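Local coordinates for protein SsfS6 (PDB 4FZR) that belongs to the erythromycin biosynthesis protein CIII-like family and adopts the GT-B fold, in which two Rossmann-like domains face each other, at residues A[266-272]-A[286-292]; A[151-155]-A[310-314]; A[295-299]-A[315-321]; A[92-96]-A[333-337]. All coordinates share one frame; numbering follows the deposited sequence.

Interaction 1: A[266-272]-A[286-292]; sequences EVVVAVS and VLAAGQF
Val267 and Val286 start a pairing of two parallel strands, 266-269 and 286-289, at the outer edge of the C-terminal domain's sheet. The short strand axes come within 4.4 Å and diverge by 11°, as expected of neighbouring parallel strands. The clearest bond runs from Leu287 N to Val267 O, 2.6 Å with an N-H...O angle of 152°. The links that follow are weak: Val269 N to Ala288 O at 3.5 Å and, farther along, Val271 N to Gly290 O at 3.4 Å. The hydrogen bonding thus weakens after the first bond. Side chains add to it on both faces. Val267 CB and Val286 CB stand 4.2 Å apart on one, while Val268 CG1 meets Ala288 CB at 4.0 Å on the other. With CG anti to the backbone N (chi1 177°) and the chain extended beyond it, Glu266 lays its carboxylate against Leu287, Glu266 OE2 reaching 3.3 Å from Leu287 CB; its OE1 makes a long, weak ion pair with Arg229. Farther along, the Phe292 ring turns its edge to Ala270 CA, and Phe292 CD2 is 4.0 Å from Ala270 CB. Strand 286-289 is outermost in this sheet within the chain, and 229-231 flanks 266-269 on its other side. Trp220 of helix 219-222 and Ile297 of helix 294-297 pack on the Val268 face, whereas helix 253-259 meets the opposite face at Val269.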
loop_
_atom_site.group_PDB
_atom_site.type_symbol
_atom_site.label_atom_id
_atom_site.label_comp_id
_atom_site.label_asym_id
_atom_site.label_seq_id
_atom_site.Cartn_x
_atom_site.Cartn_y
_atom_site.Cartn_z
ATOM N N GLU A 266 27.639 16.660 4.799
ATOM C CA GLU A 266 27.247 15.723 5.842
ATOM C C GLU A 266 26.569 14.545 5.150
ATOM O O GLU A 266 25.582 14.722 4.437
ATOM C CB GLU A 266 26.298 16.374 6.846
ATOM C CG GLU A 266 25.801 15.410 7.913
ATOM C CD GLU A 266 24.621 15.950 8.697
ATOM O OE1 GLU A 266 23.908 16.838 8.178
ATOM O OE2 GLU A 266 24.405 15.485 9.837
ATOM N N VAL A 267 27.100 13.344 5.357
ATOM C CA VAL A 267 26.680 12.183 4.578
ATOM C C VAL A 267 25.754 11.240 5.338
ATOM O O VAL A 267 26.037 10.856 6.468
ATOM C CB VAL A 267 27.905 11.378 4.093
ATOM C CG1 VAL A 267 27.476 10.045 3.487
ATOM C CG2 VAL A 267 28.706 12.192 3.091
ATOM N N VAL A 268 24.646 10.870 4.705
ATOM C CA VAL A 268 23.817 9.780 5.203
ATOM C C VAL A 268 23.875 8.650 4.182
ATOM O O VAL A 268 23.877 8.894 2.975
ATOM C CB VAL A 268 22.351 10.215 5.443
ATOM C CG1 VAL A 268 22.293 11.373 6.432
ATOM C CG2 VAL A 268 21.678 10.592 4.137
ATOM N N VAL A 269 23.947 7.416 4.664
ATOM C CA VAL A 269 24.096 6.271 3.777
ATOM C C VAL A 269 22.889 5.343 3.892
ATOM O O VAL A 269 22.782 4.560 4.836
ATOM C CB VAL A 269 25.388 5.494 4.088
ATOM C CG1 VAL A 269 25.613 4.409 3.051
ATOM C CG2 VAL A 269 26.584 6.449 4.149
ATOM N N ALA A 270 21.983 5.442 2.924
ATOM C CA ALA A 270 20.760 4.648 2.931
ATOM C C ALA A 270 20.978 3.299 2.257
ATOM O O ALA A 270 20.788 3.160 1.049
ATOM C CB ALA A 270 19.634 5.407 2.246
ATOM N N VAL A 271 21.378 2.307 3.047
ATOM C CA VAL A 271 21.575 0.955 2.545
ATOM C C VAL A 271 21.105 -0.064 3.578
ATOM O O VAL A 271 20.643 0.303 4.658
ATOM C CB VAL A 271 23.055 0.684 2.214
ATOM C CG1 VAL A 271 23.504 1.555 1.050
ATOM C CG2 VAL A 271 23.933 0.917 3.437
ATOM N N SER A 272 21.216 -1.344 3.238
ATOM C CA SER A 272 20.841 -2.413 4.158
ATOM C C SER A 272 22.032 -2.845 5.016
ATOM O O SER A 272 21.936 -2.916 6.242
ATOM C CB SER A 272 20.297 -3.611 3.380
ATOM O OG SER A 272 21.200 -4.007 2.363
ATOM N N VAL A 286 29.665 11.241 8.449
ATOM C CA VAL A 286 28.417 10.570 8.108
ATOM C C VAL A 286 27.479 10.582 9.317
ATOM O O VAL A 286 27.890 10.284 10.437
ATOM C CB VAL A 286 28.644 9.121 7.600
ATOM C CG1 VAL A 286 30.067 8.949 7.073
ATOM C CG2 VAL A 286 28.348 8.101 8.691
ATOM N N LEU A 287 26.222 10.952 9.087
ATOM C CA LEU A 287 25.262 11.118 10.173
ATOM C C LEU A 287 24.488 9.842 10.492
ATOM O O LEU A 287 24.157 9.590 11.650
ATOM C CB LEU A 287 24.273 12.235 9.833
ATOM C CG LEU A 287 23.222 12.511 10.910
ATOM C CD1 LEU A 287 23.853 13.219 12.109
ATOM C CD2 LEU A 287 22.046 13.302 10.349
ATOM N N ALA A 288 24.208 9.034 9.473
ATOM C CA ALA A 288 23.256 7.938 9.631
ATOM C C ALA A 288 23.707 6.642 8.961
ATOM O O ALA A 288 24.472 6.657 7.995
ATOM C CB ALA A 288 21.898 8.357 9.102
ATOM N N ALA A 289 23.207 5.523 9.479
ATOM C CA ALA A 289 23.613 4.207 9.009
ATOM C C ALA A 289 22.446 3.230 9.011
ATOM O O ALA A 289 22.014 2.770 10.067
ATOM C CB ALA A 289 24.739 3.671 9.879
ATOM N N GLY A 290 21.947 2.909 7.821
ATOM C CA GLY A 290 20.886 1.929 7.690
ATOM C C GLY A 290 19.902 2.253 6.584
ATOM O O GLY A 290 19.957 3.323 5.980
ATOM N N GLN A 291 18.998 1.316 6.320
ATOM C CA GLN A 291 17.995 1.499 5.279
ATOM C C GLN A 291 16.965 2.536 5.711
ATOM O O GLN A 291 16.369 2.426 6.783
ATOM C CB GLN A 291 17.303 0.173 4.959
ATOM C CG GLN A 291 16.403 0.226 3.731
ATOM C CD GLN A 291 17.159 0.578 2.460
ATOM O OE1 GLN A 291 17.145 1.724 2.012
ATOM N NE2 GLN A 291 17.820 -0.413 1.870
ATOM N N PHE A 292 16.763 3.544 4.868
ATOM C CA PHE A 292 15.802 4.600 5.151
ATOM C C PHE A 292 14.741 4.672 4.061
ATOM O O PHE A 292 14.988 4.276 2.919
ATOM C CB PHE A 292 16.515 5.948 5.264
ATOM C CG PHE A 292 17.502 6.013 6.391
ATOM C CD1 PHE A 292 17.067 6.055 7.704
ATOM C CD2 PHE A 292 18.863 6.033 6.139
ATOM C CE1 PHE A 292 17.970 6.113 8.746
ATOM C CE2 PHE A 292 19.772 6.091 7.179
ATOM C CZ PHE A 292 19.322 6.131 8.484
#

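Interaction 2: A[151-155]-A[310-314]; sequences SIRLA and HGTTL
Arg153 lies across the imidazole of His310, aliphatic chain over ring face. Its CG sits 3.2 Å from the ring centroid and only 5° off the ring normal, a CH-pi contact with the methylene almost exactly above the centre. CG is anti to the carbonyl carbon (chi1 -58°) and the chain runs straight on to NE, carrying the arginine past the ring; the guanidinium plane is then turned 72° from the imidazole. That charged end is held elsewhere, NH1 by a salt bridge to Glu130 and NE by one to Glu331, which restricts the rotation of the group resting on the histidine. In the plane of the ring, at its edge, a water is 2.8 Å from His310 ND1; the same water accepts from Leu154 N at 3.0 Å and so links the His310 side chain to the loop's backbone N-H. Beside this polar half, Leu154 and Leu314 lie alongside with their chains running oppositely, Leu154 CD2 to Leu314 CD2 at 3.5 Å, and Leu154 CD1 touches Thr313 CG2 at 3.6 Å. Ile152 O approaches His310 CB at 3.4 Å. The loop itself is shaped by an ST turn, Arg153 N donating to Ser151 OG at 3.3 Å. A loop following an N-terminal-domain strand, 147-150, thereby meets the first turn of C-terminal-domain helix 310-318, a buried arrangement characteristic of the interdomain cleft of the GT-B fold.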
loop_
_atom_site.group_PDB
_atom_site.type_symbol
_atom_site.label_atom_id
_atom_site.label_comp_id
_atom_site.label_asym_id
_atom_site.label_seq_id
_atom_site.Cartn_x
_atom_site.Cartn_y
_atom_site.Cartn_z
ATOM N N SER A 151 6.077 1.729 -18.336
ATOM C CA SER A 151 7.520 1.910 -18.319
ATOM C C SER A 151 7.963 2.296 -16.914
ATOM O O SER A 151 7.351 3.150 -16.276
ATOM C CB SER A 151 7.942 3.000 -19.306
ATOM O OG SER A 151 9.260 3.439 -19.034
ATOM N N ILE A 152 9.028 1.663 -16.437
ATOM C CA ILE A 152 9.559 1.953 -15.113
ATOM C C ILE A 152 10.953 2.562 -15.252
ATOM O O ILE A 152 11.744 2.555 -14.309
ATOM C CB ILE A 152 9.610 0.677 -14.243
ATOM C CG1 ILE A 152 10.449 -0.402 -14.930
ATOM C CG2 ILE A 152 8.196 0.151 -13.982
ATOM C CD1 ILE A 152 10.837 -1.539 -14.027
ATOM N N ARG A 153 11.231 3.106 -16.435
ATOM C CA ARG A 153 12.553 3.623 -16.776
ATOM C C ARG A 153 12.431 4.971 -17.471
ATOM O O ARG A 153 11.422 5.254 -18.121
ATOM C CB ARG A 153 13.269 2.644 -17.710
ATOM C CG ARG A 153 13.427 1.253 -17.125
ATOM C CD ARG A 153 13.919 0.235 -18.145
ATOM N NE ARG A 153 14.042 -1.094 -17.548
ATOM C CZ ARG A 153 13.022 -1.928 -17.363
ATOM N NH1 ARG A 153 11.797 -1.578 -17.731
ATOM N NH2 ARG A 153 13.223 -3.117 -16.809
ATOM N N LEU A 154 13.458 5.804 -17.333
ATOM C CA LEU A 154 13.514 7.055 -18.075
ATOM C C LEU A 154 13.571 6.741 -19.559
ATOM O O LEU A 154 12.901 7.380 -20.369
ATOM C CB LEU A 154 14.747 7.866 -17.684
ATOM C CG LEU A 154 14.647 8.798 -16.477
ATOM C CD1 LEU A 154 15.961 9.541 -16.301
ATOM C CD2 LEU A 154 13.504 9.785 -16.638
ATOM N N ALA A 155 14.379 5.745 -19.905
ATOM C CA ALA A 155 14.535 5.333 -21.292
ATOM C C ALA A 155 14.571 3.814 -21.386
ATOM O O ALA A 155 15.362 3.153 -20.712
ATOM C CB ALA A 155 15.796 5.932 -21.880
ATOM N N HIS A 310 16.967 2.578 -11.871
ATOM C CA HIS A 310 15.838 3.261 -12.499
ATOM C C HIS A 310 14.949 3.968 -11.480
ATOM O O HIS A 310 14.513 5.099 -11.706
ATOM C CB HIS A 310 15.002 2.271 -13.311
ATOM C CG HIS A 310 15.700 1.745 -14.525
ATOM N ND1 HIS A 310 16.105 2.561 -15.560
ATOM C CD2 HIS A 310 16.057 0.487 -14.875
ATOM C CE1 HIS A 310 16.685 1.828 -16.494
ATOM N NE2 HIS A 310 16.669 0.566 -16.103
ATOM N N GLY A 311 14.686 3.302 -10.362
ATOM C CA GLY A 311 13.795 3.836 -9.349
ATOM C C GLY A 311 14.420 4.998 -8.603
ATOM O O GLY A 311 13.774 6.015 -8.352
ATOM N N THR A 312 15.687 4.842 -8.241
ATOM C CA THR A 312 16.417 5.890 -7.540
ATOM C C THR A 312 16.519 7.149 -8.401
ATOM O O THR A 312 16.351 8.265 -7.909
ATOM C CB THR A 312 17.834 5.423 -7.168
ATOM O OG1 THR A 312 17.768 4.153 -6.505
ATOM C CG2 THR A 312 18.506 6.430 -6.254
ATOM N N THR A 313 16.790 6.962 -9.690
ATOM C CA THR A 313 16.899 8.080 -10.618
ATOM C C THR A 313 15.596 8.863 -10.664
ATOM O O THR A 313 15.581 10.077 -10.459
ATOM C CB THR A 313 17.218 7.595 -12.038
ATOM O OG1 THR A 313 18.526 7.012 -12.064
ATOM C CG2 THR A 313 17.164 8.752 -13.028
ATOM N N LEU A 314 14.502 8.159 -10.936
ATOM C CA LEU A 314 13.196 8.795 -11.046
ATOM C C LEU A 314 12.755 9.406 -9.721
ATOM O O LEU A 314 12.071 10.429 -9.704
ATOM C CB LEU A 314 12.160 7.794 -11.562
ATOM C CG LEU A 314 12.317 7.485 -13.052
ATOM C CD1 LEU A 314 11.720 6.137 -13.387
ATOM C CD2 LEU A 314 11.666 8.575 -13.886
HETATM O O HOH W 1 15.498 5.293 -15.126
#

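Interaction 3: A[295-299]-A[315-321]; sequences SAIMP and TCLSEGV
Met298, modelled as selenomethionine, lies over the end of helix 310-318 and the turn after it, touching Thr315, Cys316, Glu319 and Val321. Although CG leaves anti to the backbone N (chi1 -159°), bends at chi2 and chi3 (60° and 65°) curl the chain back, so that successive atoms face different partners. Met298 CG packs at 3.4 Å from Glu319 CB and at 4.0 Å from Val321 CG2; SE lies 4.0 Å from Cys316 SG; and the terminal CE reaches Thr315 CG2 at 3.6 Å, the two side chains crossing obliquely. The contact is therefore apolar in substance, and the hydroxyl of Thr315 turns to other partners, Gly311 O and Asn211. Pro299 CG also comes to 4.2 Å from Glu319 OE1. What brings Val321 to the methionine is the helix ending: Val321 N bonds Cys316 O at 3.0 Å and Gly320 N bonds Leu317 O at 3.0 Å, with Gly320 at positive phi, a Schellman motif. Val304 of strand 303-306 lies against Met298, Cys316 and Val321 alike, and Ser295 packs on Arg40 of the second subunit. Neighbouring helices meeting over a shared central strand, one of them leading through its Schellman turn to strand 323-325, are characteristic of the beta-alpha-beta build of a Rossmann-like domain.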
loop_
_atom_site.group_PDB
_atom_site.type_symbol
_atom_site.label_atom_id
_atom_site.label_comp_id
_atom_site.label_asym_id
_atom_site.label_seq_id
_atom_site.Cartn_x
_atom_site.Cartn_y
_atom_site.Cartn_z
ATOM N N SER A 295 12.295 7.742 -0.409
ATOM C CA SER A 295 11.368 8.779 -0.861
ATOM C C SER A 295 10.969 9.774 0.230
ATOM O O SER A 295 10.469 10.856 -0.072
ATOM C CB SER A 295 10.109 8.145 -1.471
ATOM O OG SER A 295 9.593 7.089 -0.672
ATOM N N ALA A 296 11.190 9.411 1.490
ATOM C CA ALA A 296 10.831 10.284 2.607
ATOM C C ALA A 296 12.044 11.045 3.136
ATOM O O ALA A 296 11.908 12.098 3.760
ATOM C CB ALA A 296 10.194 9.474 3.721
ATOM N N ILE A 297 13.227 10.495 2.885
ATOM C CA ILE A 297 14.484 11.110 3.302
ATOM C C ILE A 297 14.954 12.116 2.253
ATOM O O ILE A 297 15.767 12.995 2.535
ATOM C CB ILE A 297 15.582 10.040 3.487
ATOM C CG1 ILE A 297 16.887 10.670 3.977
ATOM C CG2 ILE A 297 15.827 9.300 2.186
ATOM C CD1 ILE A 297 18.058 9.721 3.941
HETATM N N MSE A 298 14.418 11.984 1.045
HETATM C CA MSE A 298 14.875 12.770 -0.096
HETATM C C MSE A 298 14.834 14.281 0.146
HETATM O O MSE A 298 15.801 14.983 -0.154
HETATM C CB MSE A 298 14.051 12.415 -1.338
HETATM C CG MSE A 298 14.724 12.771 -2.648
HETATM SE SE MSE A 298 16.435 11.864 -2.868
HETATM C CE MSE A 298 15.807 10.018 -2.971
ATOM N N PRO A 299 13.714 14.791 0.685
ATOM C CA PRO A 299 13.617 16.239 0.908
ATOM C C PRO A 299 14.734 16.786 1.793
ATOM O O PRO A 299 15.045 17.977 1.727
ATOM C CB PRO A 299 12.269 16.394 1.621
ATOM C CG PRO A 299 11.482 15.194 1.222
ATOM C CD PRO A 299 12.482 14.086 1.083
ATOM N N THR A 315 13.163 8.794 -8.611
ATOM C CA THR A 315 12.827 9.325 -7.295
ATOM C C THR A 315 13.490 10.688 -7.097
ATOM O O THR A 315 12.840 11.655 -6.694
ATOM C CB THR A 315 13.267 8.376 -6.157
ATOM O OG1 THR A 315 12.653 7.094 -6.326
ATOM C CG2 THR A 315 12.858 8.936 -4.802
ATOM N N CYS A 316 14.787 10.756 -7.386
ATOM C CA CYS A 316 15.547 12.004 -7.286
ATOM C C CYS A 316 14.993 13.087 -8.208
ATOM O O CYS A 316 14.837 14.236 -7.802
ATOM C CB CYS A 316 17.014 11.753 -7.628
ATOM S SG CYS A 316 17.889 10.738 -6.424
ATOM N N LEU A 317 14.713 12.714 -9.453
ATOM C CA LEU A 317 14.109 13.638 -10.408
ATOM C C LEU A 317 12.806 14.221 -9.866
ATOM O O LEU A 317 12.615 15.437 -9.882
ATOM C CB LEU A 317 13.853 12.945 -11.754
ATOM C CG LEU A 317 15.006 12.884 -12.763
ATOM C CD1 LEU A 317 14.525 12.290 -14.080
ATOM C CD2 LEU A 317 15.603 14.263 -12.986
ATOM N N SER A 318 11.915 13.361 -9.381
ATOM C CA SER A 318 10.595 13.810 -8.945
ATOM C C SER A 318 10.670 14.676 -7.691
ATOM O O SER A 318 9.762 15.456 -7.405
ATOM C CB SER A 318 9.661 12.615 -8.723
ATOM O OG SER A 318 9.689 12.142 -7.385
ATOM N N GLU A 319 11.761 14.538 -6.947
ATOM C CA GLU A 319 11.976 15.345 -5.752
ATOM C C GLU A 319 12.917 16.529 -6.007
ATOM O O GLU A 319 13.233 17.284 -5.088
ATOM C CB GLU A 319 12.505 14.472 -4.608
ATOM C CG GLU A 319 11.407 13.736 -3.847
ATOM C CD GLU A 319 10.476 14.682 -3.113
ATOM O OE1 GLU A 319 10.864 15.850 -2.895
ATOM O OE2 GLU A 319 9.355 14.259 -2.757
ATOM N N GLY A 320 13.352 16.693 -7.254
ATOM C CA GLY A 320 14.162 17.836 -7.638
ATOM C C GLY A 320 15.496 17.900 -6.919
ATOM O O GLY A 320 15.918 18.967 -6.468
ATOM N N VAL A 321 16.165 16.756 -6.821
ATOM C CA VAL A 321 17.467 16.680 -6.164
ATOM C C VAL A 321 18.530 16.232 -7.172
ATOM O O VAL A 321 18.407 15.154 -7.765
ATOM C CB VAL A 321 17.436 15.703 -4.963
ATOM C CG1 VAL A 321 18.806 15.620 -4.301
ATOM C CG2 VAL A 321 16.379 16.135 -3.951
#

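Interaction 4: A[92-96]-A[333-337]; sequences EEKPL and WDSAR
Glu93 and Arg337 supply the ionic part of this contact. Glu93 OE1 approaches the guanidinium edge near its plane, 2.5 Å from Arg337 NH2, in a salt bridge whose hydrogen bond is weak, bent to 125°, at a separation short enough to be doubtful in detail. Glu93 and Arg337 reach toward one another from the two helices, with carboxylate and guanidinium planes 74° apart, so the groups meet through a single nitrogen rather than as a two-pronged pair. The extended chain of Glu93, its CG anti to the backbone N (chi1 164°), spans the gap. The same Glu93 OE1 closely approaches Trp333 CE3, at 3.3 Å and oblique to the indole. A like-charge approach accompanies these: Glu93 OE2 is 3.8 Å from Asp334 OD1, an opposition that Arg337 may partly offset. Nonpolar packing is supplied by Leu96, whose CD2 touches Trp333 CH2 at 3.9 Å, the side chains crossing at about a right angle. Nearby, Arg337 also rests on Glu347 of strand 345-347 and Leu96 on Met89. The beginning of the long N-terminal-domain helix 93-122 thus touches C-terminal-domain helix 333-341 near the surface, a bridge between the two domains of a GT-B protein.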
loop_
_atom_site.group_PDB
_atom_site.type_symbol
_atom_site.label_atom_id
_atom_site.label_comp_id
_atom_site.label_asym_id
_atom_site.label_seq_id
_atom_site.Cartn_x
_atom_site.Cartn_y
_atom_site.Cartn_z
ATOM N N GLU A 92 30.210 -4.644 -26.976
ATOM C CA GLU A 92 29.539 -3.610 -27.753
ATOM C C GLU A 92 28.119 -3.440 -27.228
ATOM O O GLU A 92 27.474 -4.411 -26.836
ATOM C CB GLU A 92 29.518 -3.967 -29.240
ATOM C CG GLU A 92 30.895 -3.987 -29.891
ATOM C CD GLU A 92 30.828 -4.041 -31.406
ATOM O OE1 GLU A 92 31.235 -5.070 -31.986
ATOM O OE2 GLU A 92 30.375 -3.050 -32.017
ATOM N N GLU A 93 27.636 -2.204 -27.225
ATOM C CA GLU A 93 26.364 -1.880 -26.590
ATOM C C GLU A 93 25.152 -2.533 -27.253
ATOM O O GLU A 93 24.252 -3.017 -26.565
ATOM C CB GLU A 93 26.172 -0.365 -26.555
ATOM C CG GLU A 93 24.745 0.067 -26.275
ATOM C CD GLU A 93 24.665 1.456 -25.674
ATOM O OE1 GLU A 93 25.675 1.917 -25.104
ATOM O OE2 GLU A 93 23.591 2.087 -25.772
ATOM N N LYS A 94 25.123 -2.546 -28.581
ATOM C CA LYS A 94 23.933 -2.998 -29.299
ATOM C C LYS A 94 23.655 -4.492 -29.116
ATOM O O LYS A 94 22.562 -4.871 -28.696
ATOM C CB LYS A 94 24.027 -2.658 -30.786
ATOM C CG LYS A 94 22.700 -2.776 -31.513
ATOM C CD LYS A 94 22.735 -3.847 -32.592
ATOM C CE LYS A 94 21.442 -3.877 -33.395
ATOM N NZ LYS A 94 21.142 -2.569 -34.047
ATOM N N PRO A 95 24.640 -5.347 -29.426
ATOM C CA PRO A 95 24.387 -6.777 -29.226
ATOM C C PRO A 95 24.228 -7.120 -27.746
ATOM O O PRO A 95 23.695 -8.179 -27.413
ATOM C CB PRO A 95 25.639 -7.437 -29.803
ATOM C CG PRO A 95 26.705 -6.415 -29.633
ATOM C CD PRO A 95 26.031 -5.086 -29.835
ATOM N N LEU A 96 24.690 -6.227 -26.875
ATOM C CA LEU A 96 24.516 -6.386 -25.435
ATOM C C LEU A 96 23.059 -6.141 -25.061
ATOM O O LEU A 96 22.513 -6.800 -24.178
ATOM C CB LEU A 96 25.415 -5.408 -24.679
ATOM C CG LEU A 96 25.351 -5.449 -23.152
ATOM C CD1 LEU A 96 25.613 -6.850 -22.653
ATOM C CD2 LEU A 96 26.363 -4.483 -22.561
ATOM N N TRP A 333 21.999 2.619 -18.808
ATOM C CA TRP A 333 22.905 3.535 -19.495
ATOM C C TRP A 333 22.157 4.703 -20.136
ATOM O O TRP A 333 22.571 5.857 -20.014
ATOM C CB TRP A 333 23.700 2.792 -20.576
ATOM C CG TRP A 333 24.831 1.959 -20.049
ATOM C CD1 TRP A 333 25.313 1.944 -18.772
ATOM C CD2 TRP A 333 25.624 1.020 -20.787
ATOM N NE1 TRP A 333 26.355 1.056 -18.670
ATOM C CE2 TRP A 333 26.567 0.475 -19.892
ATOM C CE3 TRP A 333 25.630 0.587 -22.118
ATOM C CZ2 TRP A 333 27.504 -0.481 -20.284
ATOM C CZ3 TRP A 333 26.563 -0.363 -22.505
ATOM C CH2 TRP A 333 27.486 -0.885 -21.590
ATOM N N ASP A 334 21.058 4.394 -20.816
ATOM C CA ASP A 334 20.303 5.394 -21.566
ATOM C C ASP A 334 19.698 6.464 -20.662
ATOM O O ASP A 334 19.614 7.631 -21.043
ATOM C CB ASP A 334 19.190 4.721 -22.376
ATOM C CG ASP A 334 19.720 3.932 -23.558
ATOM O OD1 ASP A 334 20.909 3.548 -23.539
ATOM O OD2 ASP A 334 18.941 3.693 -24.505
ATOM N N SER A 335 19.266 6.063 -19.469
ATOM C CA SER A 335 18.648 6.994 -18.528
ATOM C C SER A 335 19.671 7.951 -17.914
ATOM O O SER A 335 19.351 9.100 -17.606
ATOM C CB SER A 335 17.895 6.236 -17.426
ATOM O OG SER A 335 18.729 5.311 -16.750
ATOM N N ALA A 336 20.903 7.481 -17.749
ATOM C CA ALA A 336 21.962 8.310 -17.182
ATOM C C ALA A 336 22.444 9.339 -18.203
ATOM O O ALA A 336 22.826 10.453 -17.842
ATOM C CB ALA A 336 23.117 7.443 -16.701
ATOM N N ARG A 337 22.419 8.962 -19.478
ATOM C CA ARG A 337 22.772 9.883 -20.552
ATOM C C ARG A 337 21.745 11.006 -20.615
ATOM O O ARG A 337 22.097 12.187 -20.580
ATOM C CB ARG A 337 22.839 9.150 -21.893
ATOM C CG ARG A 337 23.980 8.152 -21.992
ATOM C CD ARG A 337 23.992 7.436 -23.331
ATOM N NE ARG A 337 24.566 6.096 -23.225
ATOM C CZ ARG A 337 25.071 5.406 -24.244
ATOM N NH1 ARG A 337 25.092 5.923 -25.467
ATOM N NH2 ARG A 337 25.567 4.195 -24.039
#

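How the interactions relate
Interactions 2 and 4 join the two domains; interactions 1 and 3 lie inside the C-terminal one. Interaction 2 is fully buried near the chain's centre and combines a CH-pi contact with leucine packing and a bridging water, whereas interaction 4, about 14 Å away between centres, is a surface contact with a charged pair beside a tryptophan. They meet where Leu154 CB touches Ser335 CB at 3.6 Å. Helix 310-318 serves both interactions 2 and 3, its start facing the other domain and its end packing within its own. Interaction 1 is a parallel strand pairing at the sheet edge with one clear backbone bond and side-chain packing, interaction 3 rests on apolar side chains, and Val268 packing on Ile297 connects them.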